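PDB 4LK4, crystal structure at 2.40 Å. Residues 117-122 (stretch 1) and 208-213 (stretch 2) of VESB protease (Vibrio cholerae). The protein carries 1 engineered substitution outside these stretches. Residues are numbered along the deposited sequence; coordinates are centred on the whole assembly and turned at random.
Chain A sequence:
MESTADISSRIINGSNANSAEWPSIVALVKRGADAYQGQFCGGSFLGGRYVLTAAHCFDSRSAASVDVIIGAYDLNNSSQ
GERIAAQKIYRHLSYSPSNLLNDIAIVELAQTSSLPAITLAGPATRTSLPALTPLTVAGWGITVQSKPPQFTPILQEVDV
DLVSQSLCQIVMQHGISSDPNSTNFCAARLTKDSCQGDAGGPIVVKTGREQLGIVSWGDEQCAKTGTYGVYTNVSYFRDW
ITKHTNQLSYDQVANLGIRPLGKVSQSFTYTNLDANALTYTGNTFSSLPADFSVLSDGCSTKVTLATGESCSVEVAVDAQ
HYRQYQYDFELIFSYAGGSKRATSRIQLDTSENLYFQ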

# COMPACT_ATOMS: atom_id res chain seq x y z
N ALA A 117 -2.49 -16.77 -1.20
CA ALA A 117 -2.50 -15.38 -1.60
C ALA A 117 -3.79 -15.06 -2.35
O ALA A 117 -4.41 -15.92 -2.97
CB ALA A 117 -1.30 -15.08 -2.48
N ILE A 118 -4.21 -13.81 -2.27
CA ILE A 118 -5.35 -13.36 -3.03
C ILE A 118 -4.96 -13.21 -4.49
O ILE A 118 -3.80 -13.07 -4.82
CB ILE A 118 -5.87 -12.03 -2.47
CG1 ILE A 118 -7.33 -11.83 -2.89
CG2 ILE A 118 -4.94 -10.86 -2.85
CD1 ILE A 118 -8.05 -10.86 -1.98
N THR A 119 -5.94 -13.26 -5.37
CA THR A 119 -5.72 -13.04 -6.77
C THR A 119 -6.25 -11.65 -7.04
O THR A 119 -7.38 -11.32 -6.68
CB THR A 119 -6.45 -14.11 -7.61
OG1 THR A 119 -5.90 -15.39 -7.30
CG2 THR A 119 -6.27 -13.84 -9.12
N LEU A 120 -5.40 -10.83 -7.63
CA LEU A 120 -5.74 -9.45 -7.90
C LEU A 120 -6.43 -9.38 -9.23
O LEU A 120 -6.19 -10.20 -10.10
CB LEU A 120 -4.48 -8.60 -7.94
CG LEU A 120 -3.73 -8.39 -6.63
CD1 LEU A 120 -2.61 -7.37 -6.83
CD2 LEU A 120 -4.65 -7.90 -5.54
N ALA A 121 -7.31 -8.40 -9.40
CA ALA A 121 -7.98 -8.21 -10.68
C ALA A 121 -6.97 -7.77 -11.77
O ALA A 121 -5.99 -7.08 -11.49
CB ALA A 121 -9.08 -7.19 -10.54
N GLY A 122 -7.24 -8.18 -13.01
CA GLY A 122 -6.40 -7.88 -14.15
C GLY A 122 -6.46 -6.41 -14.49
O GLY A 122 -7.43 -5.73 -14.19
N GLY A 208 -15.89 -15.06 -8.91
CA GLY A 208 -14.46 -15.11 -9.26
C GLY A 208 -13.52 -14.69 -8.13
O GLY A 208 -12.40 -15.18 -8.03
N ARG A 209 -13.98 -13.78 -7.28
CA ARG A 209 -13.26 -13.42 -6.04
C ARG A 209 -11.98 -12.62 -6.25
O ARG A 209 -11.21 -12.48 -5.31
CB ARG A 209 -12.89 -14.66 -5.20
CG ARG A 209 -13.94 -15.74 -5.07
CD ARG A 209 -15.26 -15.21 -4.56
NE ARG A 209 -15.17 -14.74 -3.17
CZ ARG A 209 -16.21 -14.28 -2.49
NH1 ARG A 209 -17.43 -14.22 -3.05
NH2 ARG A 209 -16.02 -13.88 -1.23
N GLU A 210 -11.74 -12.12 -7.45
CA GLU A 210 -10.51 -11.38 -7.71
C GLU A 210 -10.66 -10.07 -6.90
O GLU A 210 -11.76 -9.51 -6.82
CB GLU A 210 -10.34 -11.09 -9.22
CG GLU A 210 -10.26 -12.32 -10.15
CD GLU A 210 -11.63 -12.92 -10.60
OE1 GLU A 210 -12.74 -12.43 -10.23
OE2 GLU A 210 -11.60 -13.92 -11.36
N GLN A 211 -9.57 -9.61 -6.28
CA GLN A 211 -9.63 -8.35 -5.55
C GLN A 211 -9.62 -7.21 -6.53
O GLN A 211 -8.65 -6.99 -7.23
CB GLN A 211 -8.47 -8.19 -4.58
CG GLN A 211 -8.48 -6.85 -3.88
CD GLN A 211 -7.45 -6.76 -2.76
OE1 GLN A 211 -6.73 -7.71 -2.45
NE2 GLN A 211 -7.41 -5.61 -2.13
N LEU A 212 -10.73 -6.50 -6.59
CA LEU A 212 -10.91 -5.39 -7.49
C LEU A 212 -10.46 -4.09 -6.81
O LEU A 212 -10.09 -3.14 -7.46
CB LEU A 212 -12.39 -5.27 -7.83
CG LEU A 212 -12.81 -4.12 -8.74
CD1 LEU A 212 -12.31 -4.34 -10.15
CD2 LEU A 212 -14.32 -4.01 -8.77
N GLY A 213 -10.52 -4.03 -5.49
CA GLY A 213 -10.36 -2.76 -4.84
C GLY A 213 -9.86 -2.86 -3.43
O GLY A 213 -9.78 -3.96 -2.88
O HOH W 1 -8.78 -14.01 -4.83

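Two backbone hydrogen bonds centred on Gln211 join the stretches, whose touching residues are at least 89 positions apart in sequence and which together bury 323 Å² against each other. Gly208, at the start of stretch 2, makes no contact with stretch 1. Its backbone angles (phi 106°, psi -31°) call for glycine: a CB here would be jammed against the preceding carbonyl oxygen and would also lie 2.3 Å from OE1 of Glu210.

Arg209 contributes mainly through its backbone. Its carbonyl oxygen accepts a hydrogen bond from a water (2.9 Å from Arg209 O to the water oxygen), and the same water accepts one from Thr119 N (3.0 Å from Thr119 N to the water oxygen). The water bridges Thr119 N and Arg209 O, which at 5.3 Å are too far apart to bond directly. The arginine side chain, m at chi1 through chi3, leads away from stretch 1.

At Glu210 the chains come close enough for the CA to approach Thr119 O at 3.3 Å, a CA-H...O contact that supplements the stronger bond to the next residue. The aliphatic part of the side chain does the packing: CB lies 4.0 Å from Ala121 CA, and CG is 4.4 Å from Thr119 CG2. With chi1 m and chi2 p, the carboxylate leads away from stretch 1, so its charge is not pressed against the Thr119 methyl.

Gln211 is the centre of the contact and has 87 Å² covered by stretch 1. Its N donates to Thr119 O (2.8 Å, 166°), and its O accepts from Ala121 N (2.9 Å, 155°). These bonds flank Leu120 and form a single beta bridge between Leu120 and Gln211, whose CA atoms are 4.7 Å apart. The extended t,t side chain of Gln211 passes beside stretch 1, where OE1 meets Ile118 CD1 at 3.4 Å and Leu120 CD2 at 3.7 Å. Although the CA-to-CB bond of Leu120 points away, the end of its side chain comes nearer and reaches this amide. Glutamine suits the buried site because its polar atoms are satisfied: NE2 donates to Gly213 O (3.0 Å), and OE1 is hydrogen-bonded elsewhere in the structure.

The CA-to-CB bond of Leu212 points away from stretch 1, yet its CD1 lies 4.3 Å from Ala121 CB in an apolar contact. The small methyl of buried Ala121 also packs 4.0 Å from Leu212 CA, a close fit to the backbone. Gly213, beyond the contact, serves through its carbonyl to anchor the Gln211 amide.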